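Local coordinates for protein C-domain type II peptide synthetase (Streptomyces globisporus, PDB 4ZXW) that belongs to the condensation-domain family of the CoA-acyltransferase clan, in the stand-alone form named for type II peptide synthetases, at residues Leu314-Asp319 and Thr335-Ala340; Arg224-Glu229 and Ile289-Phe294. All coordinates share one frame; numbering follows the deposited sequence.

Contact 1: residues Leu314-Asp319 and Thr335-Ala340; sequences LPLRTD and TTCGEA
T336 OG1, on the helix, lies among three oxygens, the carbonyls of R317 and R332 and the hydroxyl of T318, while its methyl branch packs on the strand. OG1 is 3.1 Å from the backbone O of R317, a possible hydrogen bond, since the same proton can go instead to the carbonyl of R332, one turn back in the helix. The T318 hydroxyl comes to 3.3 Å between its OG1 and T336 OG1, and is itself held by Q277. With OG1 of T336 placed beside its own backbone N (chi1 -69°), the methyl is sent onto the strand backbone, where CG2 rests 3.4 Å from R317 O and 3.9 Å from L316 CA.

Farther along, contact turns apolar. L316 spreads its two methyls over the helix: CD1 meets the C337 sulfur, SG, at 4.0 Å, while CD2 presses against A340 CB at 3.5 Å, tighter than usual carbon packing. L314 CD2 adds a looser touch, at 4.3 Å from A340 CB. The axes of segments 314-319 and 335-340 come within 8.1 Å and their directions differ by 144°.

R317 sends its guanidinium away from the helix, to a salt bridge with D288 and to the carbonyls of R219 and Q221. E339 makes a salt bridge to R219 as well, so helix 207-219 is tied to both elements. This is a beta-alpha unit: helix 326-342 directly follows strand 312-319 and folds back on it, near-antiparallel, by closely fitted methyls, with the T318 hydroxyl bonded to Q277 and that of T336 having carbonyls on either element within reach.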
ATOM      1  N   LEU A 314      -5.330  -7.303  -8.292  1.00 26.30           N
ATOM      2  CA  LEU A 314      -6.677  -7.792  -8.607  1.00 30.98           C
ATOM      3  C   LEU A 314      -7.301  -6.970  -9.720  1.00 26.15           C
ATOM      4  O   LEU A 314      -7.645  -5.802  -9.495  1.00 29.52           O
ATOM      5  CB  LEU A 314      -7.549  -7.737  -7.356  1.00 37.54           C
ATOM      6  CG  LEU A 314      -8.986  -8.239  -7.460  1.00 34.07           C
ATOM      7  CD1 LEU A 314      -8.947  -9.678  -7.831  1.00 34.46           C
ATOM      8  CD2 LEU A 314      -9.688  -8.047  -6.126  1.00 31.10           C
ATOM      9  N   PRO A 315      -7.443  -7.559 -10.925  1.00 25.63           N
ATOM     10  CA  PRO A 315      -8.009  -6.796 -12.037  1.00 25.37           C
ATOM     11  C   PRO A 315      -9.521  -6.579 -11.919  1.00 34.38           C
ATOM     12  O   PRO A 315     -10.268  -7.523 -11.673  1.00 31.72           O
ATOM     13  CB  PRO A 315      -7.700  -7.664 -13.273  1.00 27.00           C
ATOM     14  CG  PRO A 315      -7.152  -8.941 -12.778  1.00 35.45           C
ATOM     15  CD  PRO A 315      -7.245  -8.972 -11.287  1.00 36.26           C
ATOM     16  N   LEU A 316      -9.947  -5.339 -12.114  1.00 27.48           N
ATOM     17  CA  LEU A 316     -11.350  -4.978 -12.010  1.00 32.61           C
ATOM     18  C   LEU A 316     -11.781  -4.439 -13.371  1.00 24.53           C
ATOM     19  O   LEU A 316     -11.388  -3.332 -13.764  1.00 26.60           O
ATOM     20  CB  LEU A 316     -11.578  -3.931 -10.913  1.00 23.87           C
ATOM     21  CG  LEU A 316     -11.201  -4.303  -9.478  1.00 32.51           C
ATOM     22  CD1 LEU A 316     -11.490  -3.127  -8.506  1.00 27.01           C
ATOM     23  CD2 LEU A 316     -11.939  -5.569  -9.012  1.00 31.61           C
ATOM     24  N   ARG A 317     -12.553  -5.242 -14.094  1.00 29.03           N
ATOM     25  CA  ARG A 317     -13.027  -4.879 -15.422  1.00 25.38           C
ATOM     26  C   ARG A 317     -14.457  -4.436 -15.364  1.00 29.72           C
ATOM     27  O   ARG A 317     -15.299  -5.190 -14.904  1.00 36.89           O
ATOM     28  CB  ARG A 317     -12.917  -6.059 -16.376  1.00 28.43           C
ATOM     29  CG  ARG A 317     -13.311  -5.730 -17.782  1.00 25.48           C
ATOM     30  CD  ARG A 317     -13.151  -6.973 -18.643  1.00 34.52           C
ATOM     31  NE  ARG A 317     -13.150  -6.633 -20.044  1.00 27.59           N
ATOM     32  CZ  ARG A 317     -13.159  -7.524 -21.026  1.00 35.70           C
ATOM     33  NH1 ARG A 317     -13.166  -8.830 -20.759  1.00 41.57           N
ATOM     34  NH2 ARG A 317     -13.144  -7.104 -22.281  1.00 33.92           N
ATOM     35  N   THR A 318     -14.721  -3.218 -15.825  1.00 37.99           N
ATOM     36  CA  THR A 318     -16.073  -2.669 -15.840  1.00 45.46           C
ATOM     37  C   THR A 318     -16.399  -2.132 -17.212  1.00 39.93           C
ATOM     38  O   THR A 318     -15.579  -1.427 -17.830  1.00 41.05           O
ATOM     39  CB  THR A 318     -16.246  -1.524 -14.845  1.00 55.32           C
ATOM     40  OG1 THR A 318     -15.787  -1.933 -13.560  1.00 47.80           O
ATOM     41  CG2 THR A 318     -17.689  -1.108 -14.741  1.00 68.82           C
ATOM     42  N   ASP A 319     -17.606  -2.440 -17.673  1.00 32.41           N
ATOM     43  CA  ASP A 319     -18.096  -1.892 -18.914  1.00 34.90           C
ATOM     44  C   ASP A 319     -18.941  -0.668 -18.624  1.00 37.49           C
ATOM     45  O   ASP A 319     -20.014  -0.780 -18.043  1.00 39.74           O
ATOM     46  CB  ASP A 319     -18.905  -2.933 -19.681  1.00 38.42           C
ATOM     47  CG  ASP A 319     -19.356  -2.434 -21.032  1.00 47.45           C
ATOM     48  OD1 ASP A 319     -18.883  -1.346 -21.461  1.00 49.25           O
ATOM     49  OD2 ASP A 319     -20.179  -3.137 -21.664  1.00 51.01           O
ATOM     50  N   THR A 335     -20.877  -4.252  -8.681  1.00 26.90           N
ATOM     51  CA  THR A 335     -21.046  -5.589  -9.207  1.00 23.73           C
ATOM     52  C   THR A 335     -19.696  -6.224  -9.547  1.00 29.87           C
ATOM     53  O   THR A 335     -19.440  -7.401  -9.256  1.00 28.00           O
ATOM     54  CB  THR A 335     -21.922  -5.563 -10.463  1.00 28.23           C
ATOM     55  OG1 THR A 335     -23.188  -4.991 -10.146  1.00 33.40           O
ATOM     56  CG2 THR A 335     -22.108  -6.972 -11.012  1.00 32.06           C
ATOM     57  N   THR A 336     -18.830  -5.441 -10.170  1.00 28.27           N
ATOM     58  CA  THR A 336     -17.505  -5.944 -10.544  1.00 26.18           C
ATOM     59  C   THR A 336     -16.682  -6.342  -9.328  1.00 30.54           C
ATOM     60  O   THR A 336     -16.057  -7.399  -9.291  1.00 30.16           O
ATOM     61  CB  THR A 336     -16.744  -4.889 -11.332  1.00 27.57           C
ATOM     62  OG1 THR A 336     -17.366  -4.722 -12.613  1.00 36.77           O
ATOM     63  CG2 THR A 336     -15.257  -5.272 -11.520  1.00 23.34           C
ATOM     64  N   CYS A 337     -16.673  -5.479  -8.327  1.00 26.45           N
ATOM     65  CA  CYS A 337     -15.894  -5.763  -7.118  1.00 20.59           C
ATOM     66  C   CYS A 337     -16.469  -6.981  -6.401  1.00 25.38           C
ATOM     67  O   CYS A 337     -15.736  -7.825  -5.893  1.00 27.50           O
ATOM     68  CB  CYS A 337     -15.875  -4.566  -6.177  1.00 24.22           C
ATOM     69  SG  CYS A 337     -15.067  -3.125  -6.781  1.00 47.22           S
ATOM     70  N   GLY A 338     -17.787  -7.094  -6.342  1.00 26.28           N
ATOM     71  CA  GLY A 338     -18.342  -8.244  -5.661  1.00 22.99           C
ATOM     72  C   GLY A 338     -17.914  -9.565  -6.292  1.00 35.53           C
ATOM     73  O   GLY A 338     -17.573 -10.532  -5.591  1.00 29.21           O
ATOM     74  N   GLU A 339     -17.961  -9.650  -7.620  1.00 32.84           N
ATOM     75  CA  GLU A 339     -17.615 -10.922  -8.242  1.00 31.25           C
ATOM     76  C   GLU A 339     -16.094 -11.124  -8.161  1.00 33.06           C
ATOM     77  O   GLU A 339     -15.628 -12.246  -7.997  1.00 38.07           O
ATOM     78  CB  GLU A 339     -18.133 -10.997  -9.680  1.00 38.65           C
ATOM     79  CG  GLU A 339     -17.567 -10.019 -10.641  1.00 58.76           C
ATOM     80  CD  GLU A 339     -18.432  -9.888 -11.896  1.00 61.49           C
ATOM     81  OE1 GLU A 339     -19.551 -10.469 -11.947  1.00 60.03           O
ATOM     82  OE2 GLU A 339     -17.987  -9.191 -12.831  1.00 61.00           O
ATOM     83  N   ALA A 340     -15.341 -10.023  -8.192  1.00 29.99           N
ATOM     84  CA  ALA A 340     -13.900 -10.095  -8.200  1.00 32.03           C
ATOM     85  C   ALA A 340     -13.444 -10.655  -6.858  1.00 41.04           C
ATOM     86  O   ALA A 340     -12.586 -11.538  -6.791  1.00 31.54           O
ATOM     87  CB  ALA A 340     -13.281  -8.718  -8.473  1.00 26.84           C
TER

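Contact 2: residues Arg224-Glu229 and Ile289-Phe294. With 4T7 ((1R)-1-(naphthalen-2-yl)ethane-1,2-diol), chain E.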
ATOM      1  N   ARG A 224      -7.501  -5.770 -21.534  1.00 37.70           N
ATOM      2  CA  ARG A 224      -6.164  -5.180 -21.405  1.00 31.58           C
ATOM      3  C   ARG A 224      -6.201  -4.168 -20.274  1.00 34.20           C
ATOM      4  O   ARG A 224      -7.050  -3.259 -20.277  1.00 33.04           O
ATOM      5  CB  ARG A 224      -5.723  -4.454 -22.686  1.00 44.94           C
ATOM      6  CG  ARG A 224      -5.600  -5.302 -23.919  1.00 65.02           C
ATOM      7  CD  ARG A 224      -4.301  -6.077 -23.935  1.00 82.94           C
ATOM      8  NE  ARG A 224      -4.106  -6.797 -25.194  1.00 93.75           N
ATOM      9  CZ  ARG A 224      -4.780  -7.887 -25.553  1.00 92.38           C
ATOM     10  NH1 ARG A 224      -5.713  -8.402 -24.763  1.00 98.15           N
ATOM     11  NH2 ARG A 224      -4.528  -8.464 -26.716  1.00 88.80           N
ATOM     12  N   ILE A 225      -5.292  -4.279 -19.313  1.00 27.84           N
ATOM     13  CA  ILE A 225      -5.225  -3.236 -18.296  1.00 27.10           C
ATOM     14  C   ILE A 225      -4.970  -1.938 -19.001  1.00 24.65           C
ATOM     15  O   ILE A 225      -4.141  -1.873 -19.873  1.00 31.05           O
ATOM     16  CB  ILE A 225      -4.176  -3.516 -17.259  1.00 29.35           C
ATOM     17  CG1 ILE A 225      -4.614  -4.742 -16.457  1.00 29.60           C
ATOM     18  CG2 ILE A 225      -3.992  -2.275 -16.341  1.00 33.26           C
ATOM     19  CD1 ILE A 225      -3.560  -5.234 -15.490  1.00 35.31           C
ATOM     20  N   ILE A 226      -5.705  -0.903 -18.625  1.00 28.01           N
ATOM     21  CA  ILE A 226      -5.598   0.369 -19.298  1.00 30.94           C
ATOM     22  C   ILE A 226      -4.232   1.010 -19.060  1.00 35.01           C
ATOM     23  O   ILE A 226      -3.748   1.116 -17.916  1.00 33.80           O
ATOM     24  CB  ILE A 226      -6.733   1.287 -18.862  1.00 35.78           C
ATOM     25  CG1 ILE A 226      -6.933   2.389 -19.883  1.00 45.26           C
ATOM     26  CG2 ILE A 226      -6.462   1.901 -17.537  1.00 37.30           C
ATOM     27  CD1 ILE A 226      -8.342   2.846 -19.915  1.00 46.79           C
ATOM     28  N   GLY A 227      -3.603   1.422 -20.159  1.00 39.24           N
ATOM     29  CA  GLY A 227      -2.324   2.107 -20.099  1.00 43.79           C
ATOM     30  C   GLY A 227      -2.468   3.608 -20.167  1.00 40.69           C
ATOM     31  O   GLY A 227      -3.271   4.139 -20.913  1.00 37.81           O
ATOM     32  N   LEU A 228      -1.680   4.297 -19.365  1.00 45.07           N
ATOM     33  CA  LEU A 228      -1.633   5.744 -19.414  1.00 43.61           C
ATOM     34  C   LEU A 228      -0.425   6.156 -20.232  1.00 38.41           C
ATOM     35  O   LEU A 228       0.675   5.616 -20.030  1.00 41.08           O
ATOM     36  CB  LEU A 228      -1.541   6.333 -18.003  1.00 38.51           C
ATOM     37  CG  LEU A 228      -2.605   5.905 -17.000  1.00 35.84           C
ATOM     38  CD1 LEU A 228      -2.154   6.235 -15.638  1.00 38.56           C
ATOM     39  CD2 LEU A 228      -3.887   6.612 -17.276  1.00 43.13           C
ATOM     40  N   GLU A 229      -0.608   7.117 -21.134  1.00 38.31           N
ATOM     41  CA  GLU A 229       0.499   7.594 -21.948  1.00 41.79           C
ATOM     42  C   GLU A 229       1.498   8.411 -21.131  1.00 41.46           C
ATOM     43  O   GLU A 229       1.159   9.414 -20.490  1.00 37.05           O
ATOM     44  CB  GLU A 229       0.006   8.425 -23.121  1.00 55.67           C
ATOM     45  CG  GLU A 229       1.058   8.543 -24.243  1.00 70.12           C
ATOM     46  CD  GLU A 229       0.472   9.041 -25.557  1.00 82.84           C
ATOM     47  OE1 GLU A 229       0.351   8.238 -26.511  1.00 95.27           O
ATOM     48  OE2 GLU A 229       0.135  10.237 -25.634  1.00 87.46           O
ATOM     49  N   ILE A 289     -13.107  -0.704 -19.335  1.00 35.14           N
ATOM     50  CA  ILE A 289     -12.044  -0.207 -18.469  1.00 31.42           C
ATOM     51  C   ILE A 289     -11.575  -1.313 -17.530  1.00 35.31           C
ATOM     52  O   ILE A 289     -12.338  -1.710 -16.633  1.00 31.49           O
ATOM     53  CB  ILE A 289     -12.531   1.001 -17.614  1.00 37.86           C
ATOM     54  CG1 ILE A 289     -13.062   2.146 -18.485  1.00 35.71           C
ATOM     55  CG2 ILE A 289     -11.422   1.507 -16.644  1.00 35.86           C
ATOM     56  CD1 ILE A 289     -12.004   2.889 -19.223  1.00 37.01           C
ATOM     57  N   THR A 290     -10.349  -1.813 -17.707  1.00 29.18           N
ATOM     58  CA  THR A 290      -9.770  -2.721 -16.720  1.00 33.63           C
ATOM     59  C   THR A 290      -8.670  -1.993 -15.964  1.00 38.31           C
ATOM     60  O   THR A 290      -7.754  -1.446 -16.581  1.00 32.51           O
ATOM     61  CB  THR A 290      -9.212  -3.988 -17.364  1.00 32.72           C
ATOM     62  OG1 THR A 290     -10.264  -4.632 -18.079  1.00 38.73           O
ATOM     63  CG2 THR A 290      -8.668  -4.949 -16.312  1.00 27.16           C
ATOM     64  N   VAL A 291      -8.806  -1.987 -14.636  1.00 29.55           N
ATOM     65  CA  VAL A 291      -7.893  -1.321 -13.724  1.00 28.26           C
ATOM     66  C   VAL A 291      -7.672  -2.199 -12.504  1.00 27.81           C
ATOM     67  O   VAL A 291      -8.618  -2.537 -11.808  1.00 27.33           O
ATOM     68  CB  VAL A 291      -8.410   0.061 -13.266  1.00 26.41           C
ATOM     69  CG1 VAL A 291      -7.549   0.602 -12.103  1.00 33.13           C
ATOM     70  CG2 VAL A 291      -8.396   1.038 -14.415  1.00 29.23           C
ATOM     71  N   PRO A 292      -6.410  -2.546 -12.219  1.00 24.09           N
ATOM     72  CA  PRO A 292      -6.153  -3.379 -11.051  1.00 22.34           C
ATOM     73  C   PRO A 292      -6.201  -2.568  -9.767  1.00 26.30           C
ATOM     74  O   PRO A 292      -5.982  -1.350  -9.756  1.00 21.28           O
ATOM     75  CB  PRO A 292      -4.746  -3.921 -11.308  1.00 29.46           C
ATOM     76  CG  PRO A 292      -4.095  -2.851 -12.116  1.00 32.66           C
ATOM     77  CD  PRO A 292      -5.180  -2.214 -12.950  1.00 31.10           C
ATOM     78  N   THR A 293      -6.573  -3.251  -8.698  1.00 28.01           N
ATOM     79  CA  THR A 293      -6.413  -2.723  -7.374  1.00 31.17           C
ATOM     80  C   THR A 293      -5.499  -3.707  -6.645  1.00 29.86           C
ATOM     81  O   THR A 293      -5.068  -4.701  -7.217  1.00 29.36           O
ATOM     82  CB  THR A 293      -7.787  -2.540  -6.645  1.00 39.56           C
ATOM     83  OG1 THR A 293      -7.617  -1.826  -5.404  1.00 32.61           O
ATOM     84  CG2 THR A 293      -8.433  -3.857  -6.376  1.00 39.35           C
ATOM     85  N   PHE A 294      -5.160  -3.384  -5.405  1.00 24.98           N
ATOM     86  CA  PHE A 294      -4.606  -4.362  -4.488  1.00 33.17           C
ATOM     87  C   PHE A 294      -5.631  -4.696  -3.434  1.00 27.56           C
ATOM     88  O   PHE A 294      -6.084  -3.807  -2.746  1.00 28.40           O
ATOM     89  CB  PHE A 294      -3.338  -3.827  -3.824  1.00 23.95           C
ATOM     90  CG  PHE A 294      -2.138  -3.947  -4.666  1.00 21.85           C
ATOM     91  CD1 PHE A 294      -1.580  -5.197  -4.930  1.00 23.55           C
ATOM     92  CD2 PHE A 294      -1.547  -2.817  -5.208  1.00 30.25           C
ATOM     93  CE1 PHE A 294      -0.416  -5.314  -5.694  1.00 23.71           C
ATOM     94  CE2 PHE A 294      -0.393  -2.930  -5.998  1.00 35.79           C
ATOM     95  CZ  PHE A 294       0.170  -4.187  -6.239  1.00 24.42           C
TER
HETATM   96  CAI 4T7 E 501       2.547  -0.880  -6.906  1.00 23.59           C
HETATM   97  CAM 4T7 E 501       2.544  -1.195  -8.273  1.00 25.69           C
HETATM   98  CAG 4T7 E 501       2.019  -0.294  -9.197  1.00 21.53           C
HETATM   99  CAD 4T7 E 501       2.042  -0.586 -10.567  1.00 28.19           C
HETATM  100  CAC 4T7 E 501       2.599  -1.782 -11.025  1.00 30.52           C
HETATM  101  CAF 4T7 E 501       3.131  -2.683 -10.099  1.00 26.20           C
HETATM  102  CAL 4T7 E 501       3.121  -2.378  -8.725  1.00 30.51           C
HETATM  103  CAH 4T7 E 501       3.653  -3.267  -7.788  1.00 27.27           C
HETATM  104  CAE 4T7 E 501       3.615  -2.954  -6.431  1.00 27.68           C
HETATM  105  CAK 4T7 E 501       3.081  -1.756  -5.954  1.00 33.42           C
HETATM  106  CAN 4T7 E 501       3.075  -1.476  -4.522  1.00 37.72           C
HETATM  107  OAB 4T7 E 501       3.408  -0.110  -4.163  1.00 48.82           O
HETATM  108  CAJ 4T7 E 501       1.720  -1.793  -3.862  1.00 39.67           C
HETATM  109  OAA 4T7 E 501       1.754  -1.511  -2.450  1.00 47.61           O
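The amide of I226 and the carbonyl of T290 make the polar link here: N to O is 2.9 Å, the N-H points almost straight at the oxygen (169°), and the donor lies nearly along the C=O axis. A second, weaker approach reaches the same oxygen, I225 CA standing 3.5 Å from T290 O as a CA-H...O contact.

Around this oxygen the two isoleucines part to opposite faces of strand 288-295. I225 CG2 touches P292 CD at 3.6 Å, and its side chain crosses that of T290 at about a right angle, CG1 lying near the T290 methyl. I226 goes to the other face: its CG1 arm is anti to the backbone N (chi1 -160°), bringing CD1 to 3.7 Å from I289 CD1, while CG2 meets V291 CG2 at 3.8 Å.

The next shell fixes both partners. L316 and T318 pair with the backbones of V291 and I289, F273 and L280 of helix 268-284 back V291, and L357 bonds the backbone of I225. Farther down the strand, F294 CZ lies 3.7 Å from CAE of the bound 4T7, which is hydrogen-bonded to H157 NE2. One straight backbone bond, flanked by aliphatic packing, therefore joins the loop leading into strand 227-229 to the edge of a strand whose F294 side chain reaches the ligand.

In the fold
From the N terminus, the chain first passes 224-229 and then runs through strand 242-249 and helices 251-264 and 268-284 before residues 289-294 return to close the long loop of contact 2. Contact 1 opens afterwards and spans only 15 intervening residues, largely helix, so the two are in series and neither nests nor crosses. They meet through the antiparallel pair of strands 288-295 and 312-319, where the L314 amide N is probably hydrogen-bonded to T293 O, 2.8 Å away, and R317 CG packs on T290. Together they tie the edge of the five-stranded sheet, through this two-stranded one, to helix 326-342, all within the condensation domain.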